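Local coordinates for protein geranyl diphosphate synthase small subunit (Antirrhinum majus, PDB 3QKC) that probably acts as the non-catalytic, regulatory partner of a large subunit in the synthase that makes geranyl diphosphate from dimethylallyl and isopentenyl diphosphates, at residues Arg10-Ser15 / Gly62-Ala67; Lys23-Arg28 / Ser32-Met37; Ser50-Ala55 / Glu250-Val255; His78-Thr83 / Gly114-Gly119; His84-Leu89 / Pro93-Glu98. One frame throughout, in Å; residues are numbered along the deposited sequence.

All five contacts join helices, or the loops between them, in a strand-free, helical prenyltransferase-type fold. Contacts 1 and 3 touch: their centres lie about 10 Å apart, and Ile13 and Arg64 of contact 1 rest on Val54 of helix 48-59. Contact 3 also links that helix to the C-terminal helix 248-255, so it encloses contacts 4 and 5 along the chain. Contact 2, nested in the loop closed by contact 1, meets contact 4 through Ile25, Met37, Ile115 and Phe118. Contacts 4 and 5 share helix 68-85, with centres about 15 Å apart. Contacts 2, 4 and 5 lie by the dimer interface, whereas 1 and 3 hold the terminal helices within one chain.

Contact 1 (Arg10-Ser15 / Gly62-Ala67)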
# COMPACT_ATOMS: atom_id res chain seq x y z
N ARG A 10 -17.81 -7.70 20.94
CA ARG A 10 -16.51 -7.25 20.44
C ARG A 10 -15.61 -8.45 20.16
O ARG A 10 -15.03 -8.54 19.08
CB ARG A 10 -15.82 -6.28 21.41
CG ARG A 10 -14.58 -5.62 20.78
CD ARG A 10 -13.73 -4.84 21.77
NE ARG A 10 -12.39 -4.57 21.22
CZ ARG A 10 -11.62 -3.53 21.55
NH1 ARG A 10 -12.03 -2.62 22.42
NH2 ARG A 10 -10.42 -3.40 20.99
N ALA A 11 -15.51 -9.36 21.13
CA ALA A 11 -14.65 -10.53 21.00
C ALA A 11 -15.01 -11.45 19.83
O ALA A 11 -14.12 -11.96 19.15
CB ALA A 11 -14.62 -11.33 22.32
N THR A 12 -16.30 -11.68 19.60
CA THR A 12 -16.74 -12.49 18.46
C THR A 12 -16.31 -11.85 17.12
O THR A 12 -15.76 -12.53 16.25
CB THR A 12 -18.25 -12.75 18.49
OG1 THR A 12 -18.61 -13.23 19.78
CG2 THR A 12 -18.65 -13.80 17.45
N ILE A 13 -16.55 -10.55 16.99
CA ILE A 13 -16.05 -9.79 15.85
C ILE A 13 -14.56 -10.00 15.66
O ILE A 13 -14.10 -10.34 14.57
CB ILE A 13 -16.38 -8.30 15.98
CG1 ILE A 13 -17.91 -8.12 15.90
CG2 ILE A 13 -15.66 -7.51 14.89
CD1 ILE A 13 -18.42 -6.69 16.01
N GLU A 14 -13.81 -9.83 16.74
CA GLU A 14 -12.37 -9.98 16.69
C GLU A 14 -11.91 -11.39 16.40
O GLU A 14 -10.88 -11.57 15.75
CB GLU A 14 -11.73 -9.42 17.95
CG GLU A 14 -11.64 -7.91 17.86
CD GLU A 14 -11.13 -7.25 19.12
OE1 GLU A 14 -10.77 -7.96 20.10
OE2 GLU A 14 -11.07 -6.00 19.11
N SER A 15 -12.69 -12.37 16.84
CA SER A 15 -12.43 -13.77 16.50
C SER A 15 -12.69 -14.03 15.01
O SER A 15 -11.92 -14.72 14.36
CB SER A 15 -13.27 -14.70 17.39
OG SER A 15 -13.23 -16.05 16.92
N GLY A 62 -25.68 -4.16 6.87
CA GLY A 62 -24.82 -5.13 6.19
C GLY A 62 -24.70 -6.45 6.95
O GLY A 62 -25.01 -6.51 8.15
N ASP A 63 -24.29 -7.51 6.25
CA ASP A 63 -23.84 -8.72 6.93
C ASP A 63 -22.37 -8.51 7.27
O ASP A 63 -21.71 -7.67 6.66
CB ASP A 63 -24.01 -9.98 6.07
CG ASP A 63 -23.53 -11.26 6.78
OD1 ASP A 63 -24.11 -11.64 7.82
OD2 ASP A 63 -22.56 -11.90 6.30
N ARG A 64 -21.86 -9.27 8.23
CA ARG A 64 -20.46 -9.09 8.58
C ARG A 64 -19.47 -9.65 7.55
O ARG A 64 -18.32 -9.23 7.51
CB ARG A 64 -20.17 -9.61 9.99
CG ARG A 64 -20.27 -11.11 10.16
CD ARG A 64 -19.78 -11.43 11.57
NE ARG A 64 -20.45 -10.56 12.54
CZ ARG A 64 -20.14 -10.48 13.82
NH1 ARG A 64 -19.14 -11.19 14.32
NH2 ARG A 64 -20.83 -9.66 14.61
N SER A 65 -19.94 -10.56 6.69
CA SER A 65 -19.09 -11.06 5.60
C SER A 65 -18.79 -9.96 4.58
O SER A 65 -17.78 -10.02 3.88
CB SER A 65 -19.70 -12.28 4.92
OG SER A 65 -20.88 -11.94 4.21
N ASP A 66 -19.66 -8.95 4.54
CA ASP A 66 -19.52 -7.78 3.65
C ASP A 66 -18.36 -6.85 4.05
O ASP A 66 -17.83 -6.13 3.20
CB ASP A 66 -20.81 -6.97 3.63
CG ASP A 66 -21.90 -7.59 2.77
OD1 ASP A 66 -23.09 -7.26 3.00
OD2 ASP A 66 -21.58 -8.39 1.85
N ALA A 67 -17.99 -6.88 5.34
CA ALA A 67 -16.98 -5.96 5.89
C ALA A 67 -15.73 -6.68 6.41
O ALA A 67 -14.79 -6.02 6.89
CB ALA A 67 -17.59 -5.11 7.01
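The guanidinium of Arg64 lies against the side chain of Ile13, with Ile13 CG1 3.5 Å from NH2 of Arg64 and its CD1 4.1 Å from the same nitrogen. Thr12 comes in at the guanidinium edge, where its carbonyl carbon is 4.0 Å from Arg64 NH1. No hydrogen bond joins the two segments, so for Ile13 the touch is one of hydrocarbon against a flat cation, a role for which a long arginine ending in a planar group is well suited. Its CG sits between the backbone N and the carbonyl carbon (chi1 68°), and a bend at chi3 (50°) brings the guanidinium to the helix. Here the loop between helices 48-59 and 68-85 of the all-helical isoprenoid synthase fold docks on the N-terminal helix 5-24. Two acids hold the charged end: Asp16, further along helix 5-24, makes a salt bridge with NH1, and Glu58 makes one with NE. Beyond them, Asp63 shapes the loop as an Asx turn, its OD2 accepting from Ser65 N at 3.0 Å and also from Ser65 OG at 2.7 Å. Both Ile13 and Arg64 pack on Val54 of helix 48-59, which suits a branched aliphatic residue at position 13. Further round the helix, NE and NH2 of Arg10 grip the one oxygen OE2 of Glu14, NE at 2.9 Å, while Glu14 OE1 pairs with Arg46.

Contact 2 (Lys23-Arg28 / Ser32-Met37); sequences KAIPIR and SVFEPM
Ile27 and Glu35 mark the closest approach of CA atoms, 5.2 Å apart, where the chain has left helix 5-24 and turns into helix 34-43. This is a short helix-loop-helix connection, and apolar packing closes it without a hydrogen bond between the segments. Phe34 is the central side chain, a large flat ring laid beside the non-helical run 25-28. Ile25 meets the ring at its edge, near its plane, with CG2 3.9 Å from Phe34 CD2, and the two side chains cross at about a right angle. Pro26 approaches the same part of the ring, its CD 3.8 Å from Phe34 CD2; a proline fits here because it offers a rigid apolar surface and keeps the chain from continuing as helix. The carbonyl O of Pro26 also reaches Phe34 CB at 3.7 Å. The second subunit borders the contact too: its Ser150 packs on Phe34 and Met37, and its Glu155 accepts hydrogen bonds from Ser32 OG and Val33 N. Ile25 also rests on Phe118 of helix 105-126. The flexible, unbranched Met37 extends its CG anti to the backbone N (chi1 -174°), which sets that atom 3.8 Å from Ile25 CG2.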
# COMPACT_ATOMS: atom_id res chain seq x y z
N LYS A 23 -6.96 -17.62 7.24
CA LYS A 23 -7.21 -18.19 5.94
C LYS A 23 -6.37 -17.56 4.82
O LYS A 23 -6.09 -18.22 3.83
CB LYS A 23 -8.71 -18.09 5.63
CG LYS A 23 -9.56 -19.04 6.49
CD LYS A 23 -11.03 -18.67 6.52
CE LYS A 23 -11.84 -19.75 7.23
NZ LYS A 23 -13.20 -19.90 6.62
N ALA A 24 -5.93 -16.31 4.99
CA ALA A 24 -5.20 -15.59 3.94
C ALA A 24 -3.67 -15.59 4.07
O ALA A 24 -2.96 -15.42 3.07
CB ALA A 24 -5.72 -14.17 3.84
N ILE A 25 -3.17 -15.77 5.30
CA ILE A 25 -1.74 -15.66 5.61
C ILE A 25 -1.22 -16.91 6.34
O ILE A 25 -1.26 -16.98 7.58
CB ILE A 25 -1.43 -14.42 6.49
CG1 ILE A 25 -2.07 -13.16 5.92
CG2 ILE A 25 0.10 -14.23 6.62
CD1 ILE A 25 -2.15 -12.01 6.92
N PRO A 26 -0.72 -17.90 5.57
CA PRO A 26 -0.28 -19.15 6.19
C PRO A 26 1.02 -18.92 6.94
O PRO A 26 1.80 -18.02 6.58
CB PRO A 26 -0.07 -20.08 4.98
CG PRO A 26 0.28 -19.18 3.86
CD PRO A 26 -0.38 -17.83 4.14
N ILE A 27 1.27 -19.69 7.99
CA ILE A 27 2.55 -19.55 8.66
C ILE A 27 3.62 -20.10 7.71
O ILE A 27 4.81 -20.00 7.99
CB ILE A 27 2.53 -20.14 10.12
CG1 ILE A 27 3.85 -19.90 10.86
CG2 ILE A 27 2.16 -21.62 10.12
CD1 ILE A 27 4.15 -18.43 11.22
N ARG A 28 3.15 -20.58 6.55
CA ARG A 28 3.88 -21.39 5.56
C ARG A 28 5.32 -21.00 5.33
O ARG A 28 5.68 -20.43 4.29
CB ARG A 28 3.09 -21.44 4.23
CG ARG A 28 3.91 -21.15 2.96
CD ARG A 28 3.03 -20.62 1.82
NE ARG A 28 2.48 -21.70 1.00
CZ ARG A 28 1.19 -22.01 0.93
NH1 ARG A 28 0.81 -23.02 0.15
NH2 ARG A 28 0.28 -21.33 1.61
N SER A 32 9.97 -17.44 2.59
CA SER A 32 9.10 -16.47 1.93
C SER A 32 8.70 -15.48 3.02
O SER A 32 8.88 -15.75 4.22
CB SER A 32 7.88 -17.15 1.31
OG SER A 32 7.72 -16.81 -0.06
N VAL A 33 8.19 -14.32 2.61
CA VAL A 33 7.75 -13.31 3.54
C VAL A 33 6.68 -13.84 4.47
O VAL A 33 6.32 -13.17 5.43
CB VAL A 33 7.11 -12.10 2.84
CG1 VAL A 33 7.40 -10.83 3.64
CG2 VAL A 33 7.56 -11.97 1.41
N PHE A 34 6.16 -15.04 4.20
CA PHE A 34 4.96 -15.45 4.91
C PHE A 34 5.15 -15.69 6.39
O PHE A 34 4.29 -15.30 7.19
CB PHE A 34 4.18 -16.54 4.18
CG PHE A 34 3.30 -15.99 3.11
CD1 PHE A 34 3.59 -16.21 1.77
CD2 PHE A 34 2.21 -15.20 3.44
CE1 PHE A 34 2.80 -15.66 0.77
CE2 PHE A 34 1.40 -14.65 2.44
CZ PHE A 34 1.69 -14.87 1.12
N GLU A 35 6.30 -16.24 6.77
CA GLU A 35 6.64 -16.43 8.17
C GLU A 35 6.64 -15.11 8.96
O GLU A 35 5.86 -14.99 9.90
CB GLU A 35 7.96 -17.17 8.35
CG GLU A 35 8.34 -17.33 9.81
CD GLU A 35 9.76 -17.85 10.02
OE1 GLU A 35 10.59 -17.74 9.10
OE2 GLU A 35 10.03 -18.39 11.11
N PRO A 36 7.50 -14.13 8.61
CA PRO A 36 7.38 -12.87 9.39
C PRO A 36 6.02 -12.17 9.22
O PRO A 36 5.55 -11.51 10.15
CB PRO A 36 8.53 -12.00 8.87
CG PRO A 36 8.91 -12.59 7.55
CD PRO A 36 8.66 -14.08 7.69
N MET A 37 5.38 -12.32 8.06
CA MET A 37 4.03 -11.75 7.87
C MET A 37 2.98 -12.37 8.79
O MET A 37 2.18 -11.66 9.40
CB MET A 37 3.56 -11.80 6.41
CG MET A 37 2.23 -11.09 6.16
SD MET A 37 1.73 -10.93 4.42
CE MET A 37 3.35 -10.86 3.63

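Contact 3 (Ser50-Ala55 / Glu250-Val255); sequences SALCVA and ELIRGV
Ile252 and Ala55 carry the apolar packing between these two helices. The small methyl CB of Ala55 points toward helix 248-255 and lies 3.8 Å from Ile252 CG1 and 4.0 Å from Ile252 CD1; with the CA atoms only 7.0 Å apart, alanine suits so near an approach of backbones. Ile252 uses both branches. Its CG1 stands beside the backbone N (chi1 -66°) and carries CD1 onto Ala55, while CG2 turns the other way and meets Leu52 CD1 at 4.3 Å, a looser touch. Leucine fits because its CB aims elsewhere and its branched end reaches round. A polar atom takes part as well: the carbonyl O of Ala55 is 3.7 Å from Ile252 CD1, a van der Waals contact. Hydrogen bonds and salt bridges do not cross between the segments. The one ion pair is internal and weak, Arg253 NH1 to Glu250 OE2 at 3.4 Å, one turn apart on helix 248-255. In the all-helical fold this joins the C-terminal helix to the N-terminal half of the chain: Leu52 and Ile252 both pack on Phe208 of helix 199-219, Leu52 continues to His184 and Ala188 of helix 169-195, and Ala55 and Leu251 rest on Tyr9 of helix 5-24.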
# COMPACT_ATOMS: atom_id res chain seq x y z
N SER A 50 -10.63 -1.99 13.90
CA SER A 50 -11.07 -3.18 13.16
C SER A 50 -12.47 -3.65 13.53
O SER A 50 -13.27 -3.99 12.64
CB SER A 50 -10.08 -4.33 13.34
OG SER A 50 -8.81 -3.93 12.93
N ALA A 51 -12.78 -3.71 14.82
CA ALA A 51 -14.14 -4.09 15.22
C ALA A 51 -15.16 -3.02 14.85
O ALA A 51 -16.29 -3.34 14.50
CB ALA A 51 -14.21 -4.40 16.70
N LEU A 52 -14.77 -1.74 14.93
CA LEU A 52 -15.70 -0.67 14.54
C LEU A 52 -16.14 -0.82 13.07
O LEU A 52 -17.30 -0.59 12.74
CB LEU A 52 -15.09 0.71 14.79
CG LEU A 52 -15.91 1.96 14.44
CD1 LEU A 52 -17.29 1.93 15.13
CD2 LEU A 52 -15.15 3.24 14.79
N CYS A 53 -15.20 -1.21 12.21
CA CYS A 53 -15.52 -1.47 10.82
C CYS A 53 -16.68 -2.43 10.66
O CYS A 53 -17.64 -2.13 9.96
CB CYS A 53 -14.31 -2.01 10.07
SG CYS A 53 -14.68 -2.20 8.30
N VAL A 54 -16.59 -3.58 11.32
CA VAL A 54 -17.67 -4.57 11.24
C VAL A 54 -18.98 -4.04 11.85
O VAL A 54 -20.06 -4.19 11.24
CB VAL A 54 -17.28 -5.91 11.88
CG1 VAL A 54 -18.46 -6.88 11.87
CG2 VAL A 54 -16.09 -6.54 11.12
N ALA A 55 -18.87 -3.40 13.01
CA ALA A 55 -20.03 -2.92 13.75
C ALA A 55 -20.75 -1.80 13.02
O ALA A 55 -21.98 -1.70 13.08
CB ALA A 55 -19.64 -2.48 15.13
N GLU A 250 -26.36 0.52 20.92
CA GLU A 250 -26.03 0.28 22.33
C GLU A 250 -24.72 -0.46 22.52
O GLU A 250 -23.96 -0.15 23.44
CB GLU A 250 -27.18 -0.44 23.05
CG GLU A 250 -28.05 0.47 23.90
CD GLU A 250 -28.55 1.70 23.15
OE1 GLU A 250 -29.12 1.55 22.05
OE2 GLU A 250 -28.36 2.82 23.67
N LEU A 251 -24.47 -1.45 21.67
CA LEU A 251 -23.25 -2.24 21.72
C LEU A 251 -22.02 -1.41 21.31
O LEU A 251 -20.97 -1.48 21.96
CB LEU A 251 -23.38 -3.51 20.86
CG LEU A 251 -24.47 -4.54 21.21
CD1 LEU A 251 -24.57 -5.60 20.12
CD2 LEU A 251 -24.23 -5.20 22.55
N ILE A 252 -22.18 -0.61 20.25
CA ILE A 252 -21.13 0.32 19.83
C ILE A 252 -20.82 1.36 20.92
O ILE A 252 -19.65 1.57 21.26
CB ILE A 252 -21.46 1.00 18.46
CG1 ILE A 252 -21.48 -0.04 17.33
CG2 ILE A 252 -20.43 2.09 18.13
CD1 ILE A 252 -22.26 0.39 16.09
N ARG A 253 -21.86 1.96 21.50
CA ARG A 253 -21.69 2.86 22.65
C ARG A 253 -20.97 2.17 23.80
O ARG A 253 -20.10 2.76 24.46
CB ARG A 253 -23.02 3.44 23.13
CG ARG A 253 -23.47 4.66 22.35
CD ARG A 253 -24.93 5.03 22.65
NE ARG A 253 -25.41 6.07 21.74
CZ ARG A 253 -26.68 6.45 21.61
NH1 ARG A 253 -27.63 5.87 22.34
NH2 ARG A 253 -27.00 7.40 20.74
N GLY A 254 -21.32 0.90 24.02
CA GLY A 254 -20.65 0.06 25.01
C GLY A 254 -19.18 -0.17 24.70
O GLY A 254 -18.33 0.06 25.55
N VAL A 255 -18.88 -0.63 23.48
CA VAL A 255 -17.49 -0.90 23.05
C VAL A 255 -16.58 0.31 23.32
O VAL A 255 -15.43 0.14 23.71
CB VAL A 255 -17.42 -1.35 21.55
CG1 VAL A 255 -15.99 -1.31 21.00
CG2 VAL A 255 -18.03 -2.75 21.36

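Contact 4 (His78-Thr83 / Gly114-Gly119); sequences HVAAYT and GIIPFG
Ala80 presses its methyl between two isoleucines of the facing helix, with CB 3.4 Å from Ile116 CG1 and 3.8 Å from Ile115 CG2. The first distance is shorter than ordinary van der Waals contact, so the fit is tight, and a side chain as small as alanine's suits a place where the CA atoms of Ala80 and Ile115 come within 6.0 Å. The side chain of Ile116 does not start out toward Ala80, but CG1 stands beside its own backbone N (chi1 -66°) and so comes onto it. Next to this, Val79 CG1 meets Ile115 CD1 at 3.8 Å, the two branched side chains crossing at about a right angle. The two segments run nearly antiparallel, at 169° with axes 8.8 Å apart, as neighbouring members of the helical bundle that forms the core of the prenyltransferase fold. Pro117 has no N-H to give to the preceding turn, and helix 105-126 is kinked there. In the facing helix, Val79 O receives two donors from opposite faces of its carbonyl plane, Thr83 N at 2.9 Å and Thr83 OG1 at 2.6 Å, which satisfies the buried hydroxyl. Ile115 extends the apolar surface to Met37 and Thr41 of helix 34-43. On the dimer side, Ile116 packs on Ile116 of the second subunit, and Pro117 on its Met148.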
# COMPACT_ATOMS: atom_id res chain seq x y z
N HIS A 78 -2.71 -1.13 10.54
CA HIS A 78 -2.27 -0.93 11.91
C HIS A 78 -1.02 -1.73 12.24
O HIS A 78 -0.10 -1.19 12.89
CB HIS A 78 -3.42 -1.28 12.87
CG HIS A 78 -2.98 -1.62 14.28
ND1 HIS A 78 -2.63 -0.67 15.21
CD2 HIS A 78 -2.92 -2.82 14.92
CE1 HIS A 78 -2.33 -1.26 16.35
NE2 HIS A 78 -2.51 -2.57 16.20
N VAL A 79 -1.01 -3.00 11.83
CA VAL A 79 0.16 -3.87 12.00
C VAL A 79 1.35 -3.31 11.25
O VAL A 79 2.48 -3.30 11.78
CB VAL A 79 -0.11 -5.34 11.55
CG1 VAL A 79 1.21 -6.13 11.41
CG2 VAL A 79 -1.03 -6.04 12.53
N ALA A 80 1.13 -2.86 10.02
CA ALA A 80 2.24 -2.28 9.27
C ALA A 80 2.83 -1.04 9.98
O ALA A 80 4.05 -0.95 10.15
CB ALA A 80 1.86 -1.99 7.82
N ALA A 81 1.97 -0.12 10.39
CA ALA A 81 2.38 1.06 11.18
C ALA A 81 3.12 0.67 12.48
O ALA A 81 4.22 1.19 12.76
CB ALA A 81 1.15 1.90 11.52
N TYR A 82 2.52 -0.24 13.26
CA TYR A 82 3.10 -0.70 14.53
C TYR A 82 4.50 -1.27 14.33
O TYR A 82 5.43 -0.92 15.05
CB TYR A 82 2.17 -1.74 15.18
CG TYR A 82 2.60 -2.25 16.53
CD1 TYR A 82 2.34 -1.52 17.70
CD2 TYR A 82 3.26 -3.47 16.66
CE1 TYR A 82 2.73 -1.99 18.95
CE2 TYR A 82 3.67 -3.95 17.90
CZ TYR A 82 3.39 -3.20 19.04
OH TYR A 82 3.78 -3.68 20.26
N THR A 83 4.64 -2.16 13.35
CA THR A 83 5.93 -2.77 13.01
C THR A 83 6.98 -1.72 12.66
O THR A 83 8.12 -1.77 13.14
CB THR A 83 5.78 -3.70 11.80
OG1 THR A 83 4.71 -4.62 12.05
CG2 THR A 83 7.06 -4.44 11.52
N GLY A 114 5.33 -5.40 2.75
CA GLY A 114 4.42 -6.35 2.13
C GLY A 114 3.02 -6.34 2.70
O GLY A 114 2.05 -6.57 1.99
N ILE A 115 2.90 -6.11 4.01
CA ILE A 115 1.60 -6.06 4.68
C ILE A 115 0.70 -4.90 4.20
O ILE A 115 -0.52 -5.06 4.10
CB ILE A 115 1.76 -6.04 6.21
CG1 ILE A 115 1.96 -7.47 6.79
CG2 ILE A 115 0.59 -5.42 6.88
CD1 ILE A 115 2.65 -7.44 8.14
N ILE A 116 1.29 -3.74 3.92
CA ILE A 116 0.48 -2.62 3.43
C ILE A 116 -0.41 -2.93 2.22
O ILE A 116 -1.60 -2.76 2.32
CB ILE A 116 1.28 -1.32 3.24
CG1 ILE A 116 1.76 -0.82 4.60
CG2 ILE A 116 0.38 -0.23 2.60
CD1 ILE A 116 2.90 0.20 4.55
N PRO A 117 0.16 -3.40 1.09
CA PRO A 117 -0.69 -3.68 -0.07
C PRO A 117 -1.53 -4.98 0.05
O PRO A 117 -2.60 -5.10 -0.58
CB PRO A 117 0.32 -3.84 -1.22
CG PRO A 117 1.59 -4.29 -0.54
CD PRO A 117 1.59 -3.50 0.75
N PHE A 118 -1.03 -5.93 0.82
CA PHE A 118 -1.72 -7.18 1.05
C PHE A 118 -3.14 -6.93 1.55
O PHE A 118 -4.10 -7.49 1.02
CB PHE A 118 -0.94 -8.01 2.07
CG PHE A 118 -1.44 -9.42 2.21
CD1 PHE A 118 -2.42 -9.72 3.14
CD2 PHE A 118 -0.94 -10.44 1.40
CE1 PHE A 118 -2.89 -11.01 3.27
CE2 PHE A 118 -1.40 -11.74 1.53
CZ PHE A 118 -2.39 -12.02 2.48
N GLY A 119 -3.29 -6.07 2.55
CA GLY A 119 -4.61 -5.67 3.01
C GLY A 119 -5.48 -5.08 1.91
O GLY A 119 -6.68 -5.42 1.80

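Contact 5 (His84-Leu89 / Pro93-Glu98)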
# COMPACT_ATOMS: atom_id res chain seq x y z
N HIS A 84 6.62 -0.79 11.79
CA HIS A 84 7.57 0.23 11.38
C HIS A 84 7.93 1.23 12.47
O HIS A 84 9.06 1.73 12.50
CB HIS A 84 7.11 0.92 10.11
CG HIS A 84 7.39 0.12 8.88
ND1 HIS A 84 7.19 0.61 7.62
CD2 HIS A 84 7.90 -1.12 8.72
CE1 HIS A 84 7.55 -0.29 6.73
NE2 HIS A 84 7.98 -1.36 7.37
N GLU A 85 6.99 1.50 13.37
CA GLU A 85 7.19 2.37 14.51
C GLU A 85 8.15 1.79 15.54
O GLU A 85 8.82 2.52 16.25
CB GLU A 85 5.87 2.65 15.21
CG GLU A 85 5.13 3.90 14.72
CD GLU A 85 3.63 3.84 15.01
OE1 GLU A 85 2.84 4.21 14.14
OE2 GLU A 85 3.23 3.39 16.11
N ASN A 86 8.17 0.46 15.64
CA ASN A 86 9.01 -0.22 16.61
C ASN A 86 10.25 -0.75 15.94
O ASN A 86 11.06 -1.41 16.57
CB ASN A 86 8.24 -1.35 17.29
CG ASN A 86 7.18 -0.83 18.25
OD1 ASN A 86 7.48 -0.54 19.41
ND2 ASN A 86 5.95 -0.72 17.79
N LEU A 87 10.41 -0.43 14.66
CA LEU A 87 11.57 -0.85 13.89
C LEU A 87 12.88 -0.17 14.36
O LEU A 87 13.00 1.06 14.32
CB LEU A 87 11.32 -0.56 12.42
CG LEU A 87 12.42 -0.89 11.42
CD1 LEU A 87 12.69 -2.37 11.46
CD2 LEU A 87 11.96 -0.47 10.03
N PRO A 88 13.87 -0.97 14.81
CA PRO A 88 15.16 -0.39 15.21
C PRO A 88 15.93 0.19 14.02
O PRO A 88 16.26 -0.54 13.08
CB PRO A 88 15.93 -1.59 15.79
CG PRO A 88 14.90 -2.59 16.11
CD PRO A 88 13.82 -2.42 15.06
N LEU A 89 16.19 1.49 14.05
CA LEU A 89 16.97 2.14 13.00
C LEU A 89 18.42 2.34 13.46
O LEU A 89 18.89 1.65 14.37
CB LEU A 89 16.33 3.49 12.62
CG LEU A 89 14.94 3.43 11.96
CD1 LEU A 89 14.38 4.83 11.83
CD2 LEU A 89 15.00 2.73 10.60
N PRO A 93 14.37 2.58 17.52
CA PRO A 93 13.07 2.74 16.90
C PRO A 93 12.44 4.11 17.16
O PRO A 93 12.91 4.86 18.01
CB PRO A 93 12.25 1.62 17.53
CG PRO A 93 12.85 1.42 18.88
CD PRO A 93 14.29 1.84 18.80
N MET A 94 11.39 4.43 16.41
CA MET A 94 10.67 5.68 16.58
C MET A 94 9.90 5.68 17.90
O MET A 94 9.75 6.73 18.54
CB MET A 94 9.69 5.90 15.42
CG MET A 94 10.33 6.42 14.12
SD MET A 94 9.12 6.51 12.78
CE MET A 94 9.89 7.67 11.71
N SER A 95 9.38 4.51 18.29
CA SER A 95 8.67 4.36 19.55
C SER A 95 9.66 4.08 20.69
O SER A 95 10.51 3.20 20.57
CB SER A 95 7.64 3.22 19.45
OG SER A 95 6.90 3.08 20.65
N LYS A 96 9.55 4.83 21.78
CA LYS A 96 10.49 4.69 22.91
C LYS A 96 10.15 3.53 23.85
O LYS A 96 11.00 3.07 24.63
CB LYS A 96 10.61 6.01 23.69
CG LYS A 96 11.66 7.00 23.15
CD LYS A 96 12.14 7.96 24.25
CE LYS A 96 13.18 7.31 25.17
NZ LYS A 96 13.11 7.83 26.56
N SER A 97 8.90 3.07 23.79
CA SER A 97 8.47 1.91 24.55
C SER A 97 8.85 0.65 23.76
O SER A 97 8.21 0.33 22.75
CB SER A 97 6.97 1.97 24.81
OG SER A 97 6.26 1.88 23.59
N GLU A 98 9.90 -0.03 24.22
CA GLU A 98 10.49 -1.15 23.48
C GLU A 98 9.63 -2.40 23.49
O GLU A 98 8.87 -2.64 24.44
CB GLU A 98 11.87 -1.50 24.06
CG GLU A 98 12.99 -0.58 23.64
CD GLU A 98 14.16 -0.65 24.61
OE1 GLU A 98 14.71 0.42 24.95
OE2 GLU A 98 14.53 -1.77 25.05
O HOH W 1 11.32 2.98 13.51
O HOH W 2 6.30 0.60 21.26
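Glu85 and Ser95 make the one direct hydrogen bond between the segments, Ser95 N to Glu85 O at 2.9 Å with an angle of 151° at the hydrogen. The carbonyl belongs to the last turn of helix 68-85, where main-chain acceptors lack a further turn to serve them. Around it the packing is close: Pro93 sets its CA 3.1 Å from Leu87 O in a CH...O contact, and its CB 3.4 Å from Asn86 O, the compact, rigid ring letting CB lie so near the carbonyls. Water 1 fills in beside them, donating to His84 O (2.8 Å) and Leu87 O (2.7 Å) and accepting from Met94 N. The other side is looser and more exposed. There Asn86 OD1 faces Ser95 and the exposed Ser97 across water 2, though some distances to that water are so short that its position is doubtful; Asn86 ND2 is bonded back to Tyr82 O. In catalytic relatives this helix end bears the first aspartate-rich motif; Glu85 and Asn86 probably occupy its first positions, consistent with a non-catalytic subunit. The turn lies between helices: Glu85 bonds Gln157 of helix 153-160, His84 bonds Leu109 O of helix 105-126, Leu87 packs on that helix, and Leu89 and Met94 reach Asn106 of the second subunit.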